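PDB 4OCI: calmodulin, putative from Entamoeba histolytica, which binds calcium through an EF-hand of its calmodulin-like fold and is involved in initiating phagocytosis of human erythrocytes. Local coordinates for residues D77-A82 with R100-T105; N84-D87 with F93-A96; M122-Q127 with D133-Q138; S30-L35 with E60-C65. One frame throughout, in Å; residues are numbered along the deposited sequence.

Contact 1 of 4, residues D77-A82 with R100-T105; sequences DEIKTA and RRILST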
loop_
_atom_site.group_PDB
_atom_site.type_symbol
_atom_site.label_atom_id
_atom_site.label_comp_id
_atom_site.label_asym_id
_atom_site.label_seq_id
_atom_site.Cartn_x
_atom_site.Cartn_y
_atom_site.Cartn_z
ATOM N N ASP A 77 1.147 21.603 -8.711
ATOM C CA ASP A 77 1.475 22.792 -9.563
ATOM C C ASP A 77 1.033 22.639 -11.025
ATOM O O ASP A 77 0.525 23.587 -11.670
ATOM C CB ASP A 77 2.984 23.067 -9.578
ATOM N N GLU A 78 1.245 21.434 -11.530
ATOM C CA GLU A 78 0.966 21.091 -12.895
ATOM C C GLU A 78 -0.551 21.145 -13.124
ATOM O O GLU A 78 -1.029 21.768 -14.090
ATOM C CB GLU A 78 1.502 19.677 -13.144
ATOM C CG GLU A 78 2.267 19.436 -14.435
ATOM C CD GLU A 78 2.637 17.941 -14.633
ATOM O OE1 GLU A 78 2.624 17.138 -13.632
ATOM O OE2 GLU A 78 2.927 17.571 -15.814
ATOM N N ILE A 79 -1.317 20.515 -12.230
ATOM C CA ILE A 79 -2.761 20.545 -12.442
ATOM C C ILE A 79 -3.316 21.957 -12.271
ATOM O O ILE A 79 -4.180 22.424 -13.067
ATOM C CB ILE A 79 -3.513 19.480 -11.735
ATOM C CG1 ILE A 79 -4.977 19.592 -12.156
ATOM C CG2 ILE A 79 -3.419 19.614 -10.233
ATOM C CD1 ILE A 79 -5.643 18.247 -12.340
ATOM N N LYS A 80 -2.782 22.674 -11.280
ATOM C CA LYS A 80 -3.285 23.987 -11.034
ATOM C C LYS A 80 -2.999 24.937 -12.172
ATOM O O LYS A 80 -3.929 25.619 -12.644
ATOM C CB LYS A 80 -2.817 24.536 -9.719
ATOM C CG LYS A 80 -3.874 24.401 -8.730
ATOM C CD LYS A 80 -3.446 23.497 -7.579
ATOM C CE LYS A 80 -3.654 24.211 -6.179
ATOM N NZ LYS A 80 -5.003 24.898 -5.986
ATOM N N THR A 81 -1.753 24.995 -12.637
ATOM C CA THR A 81 -1.461 25.775 -13.852
ATOM C C THR A 81 -2.412 25.471 -15.002
ATOM O O THR A 81 -2.910 26.376 -15.659
ATOM C CB THR A 81 -0.048 25.511 -14.336
ATOM O OG1 THR A 81 0.834 25.640 -13.205
ATOM C CG2 THR A 81 0.338 26.466 -15.520
ATOM N N ALA A 82 -2.647 24.188 -15.262
ATOM C CA ALA A 82 -3.529 23.834 -16.375
ATOM C C ALA A 82 -4.959 24.279 -16.077
ATOM O O ALA A 82 -5.662 24.718 -16.984
ATOM C CB ALA A 82 -3.477 22.341 -16.676
ATOM N N ARG A 100 -11.490 16.623 -18.007
ATOM C CA ARG A 100 -11.173 15.342 -18.673
ATOM C C ARG A 100 -9.974 15.474 -19.552
ATOM O O ARG A 100 -9.079 14.631 -19.477
ATOM C CB ARG A 100 -12.378 14.783 -19.460
ATOM C CG ARG A 100 -12.153 13.443 -20.197
ATOM C CD ARG A 100 -13.400 13.013 -21.004
ATOM N NE ARG A 100 -14.497 12.494 -20.145
ATOM C CZ ARG A 100 -14.549 11.263 -19.642
ATOM N NH1 ARG A 100 -13.545 10.376 -19.822
ATOM N NH2 ARG A 100 -15.594 10.908 -18.900
ATOM N N ARG A 101 -9.896 16.494 -20.396
ATOM C CA ARG A 101 -8.694 16.698 -21.219
ATOM C C ARG A 101 -7.408 16.780 -20.379
ATOM O O ARG A 101 -6.386 16.112 -20.693
ATOM C CB ARG A 101 -8.800 17.920 -22.187
ATOM C CG ARG A 101 -7.608 18.026 -23.146
ATOM C CD ARG A 101 -7.683 19.301 -23.997
ATOM N NE ARG A 101 -8.045 20.405 -23.088
ATOM C CZ ARG A 101 -7.197 21.073 -22.268
ATOM N NH1 ARG A 101 -5.893 20.785 -22.252
ATOM N NH2 ARG A 101 -7.656 22.034 -21.432
ATOM N N ILE A 102 -7.457 17.607 -19.350
ATOM C CA ILE A 102 -6.297 17.907 -18.533
ATOM C C ILE A 102 -5.796 16.650 -17.864
ATOM O O ILE A 102 -4.602 16.397 -17.833
ATOM C CB ILE A 102 -6.655 18.862 -17.367
ATOM C CG1 ILE A 102 -7.217 20.209 -17.832
ATOM C CG2 ILE A 102 -5.450 19.002 -16.333
ATOM C CD1 ILE A 102 -6.345 20.957 -18.590
ATOM N N LEU A 103 -6.710 15.903 -17.269
ATOM C CA LEU A 103 -6.406 14.666 -16.548
ATOM C C LEU A 103 -5.921 13.599 -17.539
ATOM O O LEU A 103 -5.097 12.755 -17.173
ATOM C CB LEU A 103 -7.639 14.138 -15.763
ATOM C CG LEU A 103 -8.173 14.958 -14.574
ATOM C CD1 LEU A 103 -9.556 14.457 -14.154
ATOM C CD2 LEU A 103 -7.219 14.861 -13.383
ATOM N N SER A 104 -6.414 13.618 -18.777
ATOM C CA SER A 104 -5.854 12.744 -19.798
ATOM C C SER A 104 -4.448 13.139 -20.108
ATOM O O SER A 104 -3.590 12.303 -20.304
ATOM C CB SER A 104 -6.716 12.740 -21.050
ATOM O OG SER A 104 -7.946 12.182 -20.696
ATOM N N THR A 105 -4.194 14.419 -20.103
ATOM C CA THR A 105 -2.954 14.964 -20.560
ATOM C C THR A 105 -1.798 14.824 -19.605
ATOM O O THR A 105 -0.730 14.405 -20.042
ATOM C CB THR A 105 -3.178 16.430 -20.926
ATOM O OG1 THR A 105 -3.921 16.444 -22.140
ATOM C CG2 THR A 105 -1.891 17.201 -21.124
#
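Helix segments 77-82 and 100-105 run nearly antiparallel, their N-to-C directions 147° apart and their axes 10.6 Å from each other, and Ala82 lies opposite Ile102 at the closest backbone approach. The methyl of Ala82 fits against both branches of Ile102: its CB is 3.7 Å from Ile102 CD1, and CG2 of the same isoleucine touches it too, so one methyl meets both arms of the branched side chain. Ile79, one turn earlier, reaches across by extension. Its CG1 branch runs trans to the amide nitrogen (chi1 -176°), which carries CD1 over the gap to within 3.9 Å of Leu103 CD2. The same Ile79 CD1 also lies 4.1 Å from Ile102 CG2, and the chain of Ile79 lies at a slant to those of Ile102 and Leu103. Leu103 also packs on Ile115, so the packing continues onto helix 112-122. The two threonine hydroxyls are used within their own helices. Thr81 OG1 donates to Asp77 O at 2.6 Å, on the face of that carbonyl plane opposite the one used by the Thr81 amide. Thr105 OG1 donates to Arg101 O at 2.9 Å from above the carbonyl plane, and the Thr105 amide shares that oxygen. These are the entering and exiting helices of one EF-hand, and their nearly antiparallel pairing is consistent with a closed hand. Because the side-chain contacts are all between methyl groups, nothing directional is found between these two segments; the contact probably rests on fit and on the exclusion of water.

Contact 2 of 4, residues N84-D87 with F93-A96; sequences NVLD and FIPA
Ile94 turns its CG2 methyl toward the end of helix 76-86, where the CB atoms of Leu86 and Asp87 receive it. The methyl is 4.2 Å from Leu86 CB and 4.1 Å from Asp87 CB, a loose seat on the stems of two consecutive side chains. What puts it there is the first torsion (chi1 70°): CG1 falls between the amide nitrogen and the carbonyl carbon, while CG2 swings out beside the nitrogen, trans to the carbonyl. Leu86 and Asp87 then part company. Leu86 sends its branched end onward to Glu98 and Arg101. Asp87 holds its carboxyl carbon trans to its own nitrogen (chi1 -174°), which brings the carboxylate beside the backbone of Phe93 rather than its ring. There Asp87 OD1 lies 3.9 Å from Phe93 O, and OD2 is 4.0 Å from Phe93 N; the first pair are two acceptors, and the second is too long for a hydrogen bond. The carboxylate is instead gripped from within the loop, OD1 by the amide of Lys91 and OD2 by that of Gly92. This is a familiar principle in EF-hands: the aspartate that opens the loop also accepts amides of the turn it encloses, and the hydrophobic residue at the eighth loop position, here Ile94, faces inward. Phe93 points the other way, its side chain packing on Val129 and Lys131. Strand 93-95 is paired antiparallel with strand 129-131, Ile94 bonding through its backbone to Val130, and Pro95 stands at the N-cap of helix 96-106, while Ile94 reaches Leu99 on that helix.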
loop_
_atom_site.group_PDB
_atom_site.type_symbol
_atom_site.label_atom_id
_atom_site.label_comp_id
_atom_site.label_asym_id
_atom_site.label_seq_id
_atom_site.Cartn_x
_atom_site.Cartn_y
_atom_site.Cartn_z
ATOM N N ASN A 84 -5.876 26.896 -14.130
ATOM C CA ASN A 84 -5.908 28.373 -14.147
ATOM C C ASN A 84 -5.888 29.019 -15.543
ATOM O O ASN A 84 -6.519 30.067 -15.766
ATOM C CB ASN A 84 -4.839 28.926 -13.204
ATOM C CG ASN A 84 -5.038 28.436 -11.737
ATOM O OD1 ASN A 84 -6.078 27.811 -11.381
ATOM N ND2 ASN A 84 -4.043 28.709 -10.890
ATOM N N VAL A 85 -5.211 28.355 -16.478
ATOM C CA VAL A 85 -5.309 28.676 -17.886
ATOM C C VAL A 85 -6.764 28.776 -18.449
ATOM O O VAL A 85 -7.050 29.661 -19.282
ATOM C CB VAL A 85 -4.389 27.735 -18.714
ATOM C CG1 VAL A 85 -5.106 27.161 -19.954
ATOM C CG2 VAL A 85 -3.075 28.461 -19.061
ATOM N N LEU A 86 -7.667 27.910 -17.975
ATOM C CA LEU A 86 -9.085 28.006 -18.356
ATOM C C LEU A 86 -10.029 28.805 -17.414
ATOM O O LEU A 86 -11.241 28.920 -17.689
ATOM C CB LEU A 86 -9.680 26.608 -18.536
ATOM C CG LEU A 86 -8.932 25.512 -19.282
ATOM C CD1 LEU A 86 -9.680 24.219 -18.990
ATOM C CD2 LEU A 86 -8.873 25.789 -20.773
ATOM N N ASP A 87 -9.507 29.310 -16.299
ATOM C CA ASP A 87 -10.321 30.145 -15.413
ATOM C C ASP A 87 -9.540 31.394 -15.007
ATOM O O ASP A 87 -9.291 31.594 -13.820
ATOM C CB ASP A 87 -10.749 29.380 -14.153
ATOM C CG ASP A 87 -11.743 30.198 -13.261
ATOM O OD1 ASP A 87 -12.643 30.891 -13.825
ATOM O OD2 ASP A 87 -11.644 30.144 -11.994
ATOM N N PHE A 93 -14.880 27.755 -11.697
ATOM C CA PHE A 93 -15.426 26.602 -12.410
ATOM C C PHE A 93 -14.762 26.433 -13.728
ATOM O O PHE A 93 -14.357 27.440 -14.378
ATOM C CB PHE A 93 -16.930 26.740 -12.703
ATOM C CG PHE A 93 -17.795 26.881 -11.462
ATOM C CD1 PHE A 93 -18.450 25.757 -10.939
ATOM C CD2 PHE A 93 -17.918 28.093 -10.810
ATOM C CE1 PHE A 93 -19.205 25.844 -9.809
ATOM C CE2 PHE A 93 -18.701 28.207 -9.638
ATOM C CZ PHE A 93 -19.365 27.074 -9.151
ATOM N N ILE A 94 -14.590 25.160 -14.074
ATOM C CA ILE A 94 -14.214 24.783 -15.433
ATOM C C ILE A 94 -15.207 23.741 -16.020
ATOM O O ILE A 94 -15.871 23.048 -15.260
ATOM C CB ILE A 94 -12.724 24.367 -15.557
ATOM C CG1 ILE A 94 -12.447 22.995 -14.845
ATOM C CG2 ILE A 94 -11.856 25.524 -15.138
ATOM C CD1 ILE A 94 -11.171 22.345 -15.360
ATOM N N PRO A 95 -15.325 23.650 -17.366
ATOM C CA PRO A 95 -16.063 22.506 -17.967
ATOM C C PRO A 95 -15.493 21.153 -17.639
ATOM O O PRO A 95 -14.279 21.008 -17.614
ATOM C CB PRO A 95 -15.959 22.748 -19.464
ATOM C CG PRO A 95 -15.508 24.186 -19.619
ATOM C CD PRO A 95 -14.743 24.549 -18.370
ATOM N N ALA A 96 -16.376 20.171 -17.392
ATOM C CA ALA A 96 -15.970 18.877 -17.018
ATOM C C ALA A 96 -15.162 18.275 -18.158
ATOM O O ALA A 96 -14.207 17.490 -17.932
ATOM C CB ALA A 96 -17.198 18.011 -16.736
#

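Contact 3 of 4, residues M122-Q127 with D133-Q138; sequences MGIDEQ and DDFINQ
Phe135 and Gln138, one turn apart on segment 133-138 of helix 132-145, take up the selenomethionine side chain of Met122. Phe135 comes first along the helix. With its CG trans to the amide nitrogen (chi1 177°), the ring meets the selenium obliquely: Met122 SE is 3.6 Å from Phe135 CD1 and 4.6 Å from the ring centroid, 64° off the ring normal. This is a Met-aromatic contact, and the two side chains cross at about a right angle. Ile124 CD1 adds a second touch on Phe135 CD1 at 4.1 Å, while Leu99 and Leu103 of helix 96-106 also pack on the ring. The two segments belong to a stretch of chain consistent with an EF-hand-like helix-loop-helix. Gly123, with positive phi, ends helix 112-122 in a Schellman motif, and Asp125 OD2 takes the amide of Gln127 from above the carboxylate plane in an Asx turn. Ile136 turns away from the loop and packs instead on Ile83 of helix 76-86. Gln138 runs alongside Met122 in the opposite direction, its CB 3.9 Å from Met122 CE, and its amide oxygen OE1 lies 3.8 Å from Met122 CG.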
loop_
_atom_site.group_PDB
_atom_site.type_symbol
_atom_site.label_atom_id
_atom_site.label_comp_id
_atom_site.label_asym_id
_atom_site.label_seq_id
_atom_site.Cartn_x
_atom_site.Cartn_y
_atom_site.Cartn_z
HETATM N N MSE A 122 -18.110 11.522 -8.129
HETATM C CA MSE A 122 -18.183 12.851 -7.571
HETATM C C MSE A 122 -19.416 13.614 -7.971
HETATM O O MSE A 122 -19.644 14.704 -7.471
HETATM C CB MSE A 122 -16.944 13.648 -7.962
HETATM C CG MSE A 122 -15.762 13.215 -7.130
HETATM SE SE MSE A 122 -14.219 14.230 -7.724
HETATM C CE MSE A 122 -12.804 13.277 -6.705
ATOM N N GLY A 123 -20.187 13.080 -8.887
ATOM C CA GLY A 123 -21.470 13.693 -9.281
ATOM C C GLY A 123 -21.267 14.769 -10.354
ATOM O O GLY A 123 -21.912 15.814 -10.349
ATOM N N ILE A 124 -20.305 14.534 -11.234
ATOM C CA ILE A 124 -19.886 15.565 -12.156
ATOM C C ILE A 124 -20.553 15.106 -13.463
ATOM O O ILE A 124 -20.375 13.945 -13.863
ATOM C CB ILE A 124 -18.340 15.582 -12.270
ATOM C CG1 ILE A 124 -17.690 16.229 -11.033
ATOM C CG2 ILE A 124 -17.909 16.267 -13.615
ATOM C CD1 ILE A 124 -16.184 16.186 -11.079
ATOM N N ASP A 125 -21.319 15.985 -14.127
ATOM C CA ASP A 125 -21.815 15.579 -15.469
ATOM C C ASP A 125 -20.884 15.976 -16.544
ATOM O O ASP A 125 -20.355 17.077 -16.532
ATOM C CB ASP A 125 -23.195 16.115 -15.856
ATOM C CG ASP A 125 -23.714 15.475 -17.222
ATOM O OD1 ASP A 125 -24.064 14.225 -17.241
ATOM O OD2 ASP A 125 -23.759 16.200 -18.289
ATOM N N GLU A 126 -20.780 15.110 -17.534
ATOM C CA GLU A 126 -19.908 15.279 -18.703
ATOM C C GLU A 126 -20.134 16.553 -19.526
ATOM O O GLU A 126 -19.201 17.101 -20.082
ATOM C CB GLU A 126 -20.090 14.060 -19.639
ATOM C CG GLU A 126 -18.819 13.706 -20.422
ATOM C CD GLU A 126 -17.515 13.693 -19.565
ATOM O OE1 GLU A 126 -17.456 12.911 -18.573
ATOM O OE2 GLU A 126 -16.563 14.452 -19.931
ATOM N N GLN A 127 -21.386 16.998 -19.604
ATOM C CA GLN A 127 -21.732 18.257 -20.265
ATOM C C GLN A 127 -21.800 19.492 -19.348
ATOM O O GLN A 127 -22.243 20.573 -19.763
ATOM C CB GLN A 127 -23.038 18.084 -21.038
ATOM C CG GLN A 127 -22.912 17.070 -22.213
ATOM C CD GLN A 127 -23.018 15.540 -21.795
ATOM O OE1 GLN A 127 -23.611 15.187 -20.735
ATOM N NE2 GLN A 127 -22.436 14.636 -22.639
ATOM N N ASP A 133 -12.162 24.147 -6.645
ATOM C CA ASP A 133 -11.624 23.913 -5.257
ATOM C C ASP A 133 -12.156 22.575 -4.681
ATOM O O ASP A 133 -11.393 21.776 -4.083
ATOM C CB ASP A 133 -11.788 25.095 -4.277
ATOM C CG ASP A 133 -13.299 25.526 -4.031
ATOM O OD1 ASP A 133 -14.190 25.200 -4.874
ATOM O OD2 ASP A 133 -13.607 26.225 -2.980
ATOM N N ASP A 134 -13.458 22.335 -4.872
ATOM C CA ASP A 134 -14.066 21.144 -4.353
ATOM C C ASP A 134 -13.435 19.936 -5.019
ATOM O O ASP A 134 -13.100 18.975 -4.304
ATOM C CB ASP A 134 -15.558 21.172 -4.586
ATOM C CG ASP A 134 -16.267 22.142 -3.601
ATOM O OD1 ASP A 134 -15.633 22.639 -2.646
ATOM O OD2 ASP A 134 -17.483 22.360 -3.749
ATOM N N PHE A 135 -13.243 19.972 -6.350
ATOM C CA PHE A 135 -12.618 18.856 -7.039
ATOM C C PHE A 135 -11.212 18.491 -6.517
ATOM O O PHE A 135 -10.901 17.315 -6.226
ATOM C CB PHE A 135 -12.540 19.119 -8.591
ATOM C CG PHE A 135 -11.834 18.022 -9.306
ATOM C CD1 PHE A 135 -12.490 16.803 -9.510
ATOM C CD2 PHE A 135 -10.496 18.112 -9.620
ATOM C CE1 PHE A 135 -11.850 15.711 -10.122
ATOM C CE2 PHE A 135 -9.822 17.004 -10.219
ATOM C CZ PHE A 135 -10.518 15.814 -10.450
ATOM N N ILE A 136 -10.311 19.483 -6.490
ATOM C CA ILE A 136 -8.941 19.232 -5.972
ATOM C C ILE A 136 -8.955 18.686 -4.549
ATOM O O ILE A 136 -8.253 17.741 -4.319
ATOM C CB ILE A 136 -8.037 20.492 -6.004
ATOM C CG1 ILE A 136 -7.928 21.058 -7.433
ATOM C CG2 ILE A 136 -6.616 20.183 -5.397
ATOM C CD1 ILE A 136 -7.115 20.150 -8.292
ATOM N N ASN A 137 -9.771 19.252 -3.645
ATOM C CA ASN A 137 -9.910 18.751 -2.312
ATOM C C ASN A 137 -10.453 17.306 -2.202
ATOM O O ASN A 137 -9.956 16.494 -1.412
ATOM C CB ASN A 137 -10.797 19.678 -1.435
ATOM C CG ASN A 137 -10.082 20.999 -1.057
ATOM O OD1 ASN A 137 -8.847 21.086 -1.112
ATOM N ND2 ASN A 137 -10.861 22.041 -0.732
ATOM N N GLN A 138 -11.440 16.979 -3.014
ATOM C CA GLN A 138 -12.054 15.657 -2.928
ATOM C C GLN A 138 -11.086 14.606 -3.513
ATOM O O GLN A 138 -10.978 13.468 -3.090
ATOM C CB GLN A 138 -13.365 15.680 -3.728
ATOM C CG GLN A 138 -14.458 16.317 -2.916
ATOM C CD GLN A 138 -15.721 16.665 -3.711
ATOM O OE1 GLN A 138 -15.983 16.161 -4.810
ATOM N NE2 GLN A 138 -16.505 17.525 -3.140
#

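Contact 4 of 4, residues S30-L35 with E60-C65; sequences SLVRVL and ELFTSC. With NA (sodium ion), chain C.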
loop_
_atom_site.group_PDB
_atom_site.type_symbol
_atom_site.label_atom_id
_atom_site.label_comp_id
_atom_site.label_asym_id
_atom_site.label_seq_id
_atom_site.Cartn_x
_atom_site.Cartn_y
_atom_site.Cartn_z
ATOM N N SER A 30 5.504 9.336 2.491
ATOM C CA SER A 30 5.571 10.656 2.962
ATOM C C SER A 30 6.623 11.514 2.112
ATOM O O SER A 30 6.365 12.670 1.702
ATOM C CB SER A 30 5.737 10.572 4.499
ATOM O OG SER A 30 6.504 11.639 4.945
ATOM N N LEU A 31 7.712 10.907 1.691
ATOM C CA LEU A 31 8.738 11.620 0.966
ATOM C C LEU A 31 8.297 11.907 -0.419
ATOM O O LEU A 31 8.483 13.049 -0.901
ATOM C CB LEU A 31 10.042 10.810 0.936
ATOM C CG LEU A 31 11.277 11.362 0.185
ATOM C CD1 LEU A 31 11.545 12.825 0.639
ATOM C CD2 LEU A 31 12.527 10.527 0.356
ATOM N N VAL A 32 7.688 10.919 -1.063
ATOM C CA VAL A 32 7.168 11.045 -2.438
ATOM C C VAL A 32 6.067 12.104 -2.458
ATOM O O VAL A 32 6.044 12.971 -3.368
ATOM C CB VAL A 32 6.716 9.613 -2.920
ATOM C CG1 VAL A 32 5.400 9.601 -3.570
ATOM C CG2 VAL A 32 7.902 8.847 -3.684
ATOM N N ARG A 33 5.198 12.121 -1.436
ATOM C CA ARG A 33 4.207 13.207 -1.360
ATOM C C ARG A 33 4.814 14.595 -1.105
ATOM O O ARG A 33 4.381 15.577 -1.762
ATOM C CB ARG A 33 3.086 12.909 -0.397
ATOM C CG ARG A 33 2.171 11.782 -0.949
ATOM C CD ARG A 33 1.017 11.655 0.000
ATOM N NE ARG A 33 0.109 10.566 -0.335
ATOM C CZ ARG A 33 -0.673 10.524 -1.396
ATOM N NH1 ARG A 33 -0.641 11.515 -2.342
ATOM N NH2 ARG A 33 -1.482 9.452 -1.527
ATOM N N VAL A 34 5.702 14.702 -0.127
ATOM C CA VAL A 34 6.492 15.922 0.031
ATOM C C VAL A 34 7.130 16.454 -1.286
ATOM O O VAL A 34 7.122 17.653 -1.520
ATOM C CB VAL A 34 7.565 15.771 1.117
ATOM C CG1 VAL A 34 8.688 16.834 0.925
ATOM C CG2 VAL A 34 6.919 15.951 2.444
ATOM N N LEU A 35 7.679 15.560 -2.124
ATOM C CA LEU A 35 8.288 15.882 -3.400
ATOM C C LEU A 35 7.305 16.207 -4.508
ATOM O O LEU A 35 7.717 16.622 -5.571
ATOM C CB LEU A 35 9.235 14.736 -3.831
ATOM C CG LEU A 35 10.385 14.504 -2.877
ATOM C CD1 LEU A 35 11.221 13.259 -3.239
ATOM C CD2 LEU A 35 11.257 15.753 -2.758
ATOM N N GLU A 60 19.130 3.900 -4.002
ATOM C CA GLU A 60 19.046 3.726 -5.469
ATOM C C GLU A 60 17.711 3.130 -5.990
ATOM O O GLU A 60 17.261 3.560 -7.048
ATOM C CB GLU A 60 20.265 2.974 -6.063
ATOM C CG GLU A 60 21.539 3.897 -6.119
ATOM C CD GLU A 60 21.459 5.078 -7.213
ATOM O OE1 GLU A 60 20.567 5.078 -8.168
ATOM O OE2 GLU A 60 22.311 6.022 -7.119
ATOM N N LEU A 61 17.059 2.227 -5.239
ATOM C CA LEU A 61 15.698 1.786 -5.592
ATOM C C LEU A 61 14.758 3.010 -5.545
ATOM O O LEU A 61 13.875 3.125 -6.369
ATOM C CB LEU A 61 15.196 0.748 -4.574
ATOM C CG LEU A 61 15.860 -0.635 -4.808
ATOM C CD1 LEU A 61 15.766 -1.677 -3.611
ATOM C CD2 LEU A 61 15.271 -1.190 -6.138
ATOM N N PHE A 62 14.922 3.874 -4.535
ATOM C CA PHE A 62 14.135 5.119 -4.383
ATOM C C PHE A 62 14.218 6.060 -5.563
ATOM O O PHE A 62 13.193 6.525 -6.062
ATOM C CB PHE A 62 14.544 5.905 -3.104
ATOM C CG PHE A 62 13.882 7.263 -3.045
ATOM C CD1 PHE A 62 12.525 7.370 -2.719
ATOM C CD2 PHE A 62 14.573 8.400 -3.438
ATOM C CE1 PHE A 62 11.870 8.604 -2.739
ATOM C CE2 PHE A 62 13.937 9.652 -3.446
ATOM C CZ PHE A 62 12.587 9.731 -3.122
ATOM N N THR A 63 15.427 6.385 -6.022
ATOM C CA THR A 63 15.542 7.262 -7.182
ATOM C C THR A 63 14.951 6.648 -8.456
ATOM O O THR A 63 14.288 7.361 -9.203
ATOM C CB THR A 63 16.973 7.706 -7.513
ATOM O OG1 THR A 63 17.770 6.553 -7.846
ATOM C CG2 THR A 63 17.595 8.391 -6.379
ATOM N N SER A 64 15.140 5.353 -8.680
ATOM C CA SER A 64 14.408 4.673 -9.789
ATOM C C SER A 64 12.912 4.759 -9.660
ATOM O O SER A 64 12.264 5.189 -10.608
ATOM C CB SER A 64 14.828 3.225 -9.895
ATOM O OG SER A 64 16.251 3.233 -10.074
ATOM N N CYS A 65 12.370 4.433 -8.485
ATOM C CA CYS A 65 10.898 4.492 -8.222
ATOM C C CYS A 65 10.356 5.893 -8.341
ATOM O O CYS A 65 9.327 6.095 -8.954
ATOM C CB CYS A 65 10.525 3.921 -6.859
ATOM S SG CYS A 65 10.796 2.182 -6.941
HETATM NA NA NA C . 18.057 4.698 -9.188
#
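Phe62 projects from helix 59-71 toward Leu31, Val32 and Leu35 of segment 30-35, joining the exiting helix of the calcium-binding EF-hand to helix 59-71. From CB the side chain leaves trans to its own amide nitrogen (chi1 172°), and CB and CG carry the ring toward segment 30-35 without touching it themselves. The outer ring atoms do the touching. Phe62 CE1 is met by Val32 CG2 at 4.1 Å, the two side chains sliding past each other in opposite directions. CE1 also shares Leu31 with CZ and CE2; Leu31 crosses Phe62 at about a right angle, its CD2 lying obliquely to the ring. At the tip, Phe62 CZ is 3.6 Å from Leu31 CD2 and 3.8 Å from Leu35 CD1, the latter arriving at the ring edge in its plane. Phe66 of the same helix also packs on Val32 and Leu35. The polar side of segment 60-65 holds a sodium ion. Glu60 binds the sodium by its backbone O at 2.5 Å and by OE1 at 2.7 Å, and Ser64 OG lies 2.5 Å from it. Thr63 OG1, turned by chi1 63° between the directions of its backbone N and carbonyl carbon, coordinates the sodium ion at 2.3 Å.

From the N terminus, contact 4 closes the first long loop, joining helix 25-34 of the calcium-binding hand to helix 59-71. It ends before the others begin and touches none of them, its nearest atoms about 9 Å from contact 1. Contact 1 then ties helix 76-86 to helix 96-106, and contact 2, on the same entering helix, lies within that loop, the two meeting through Arg101 and Leu86. Contact 3 follows in series and closes the loop from helix 112-122 to helix 132-145. It joins its predecessors through the Arg100-Glu126 salt bridge, Leu103 on Phe135, and Ala96 on Ile124, giving one continuous C-terminal lobe. No contacts cross.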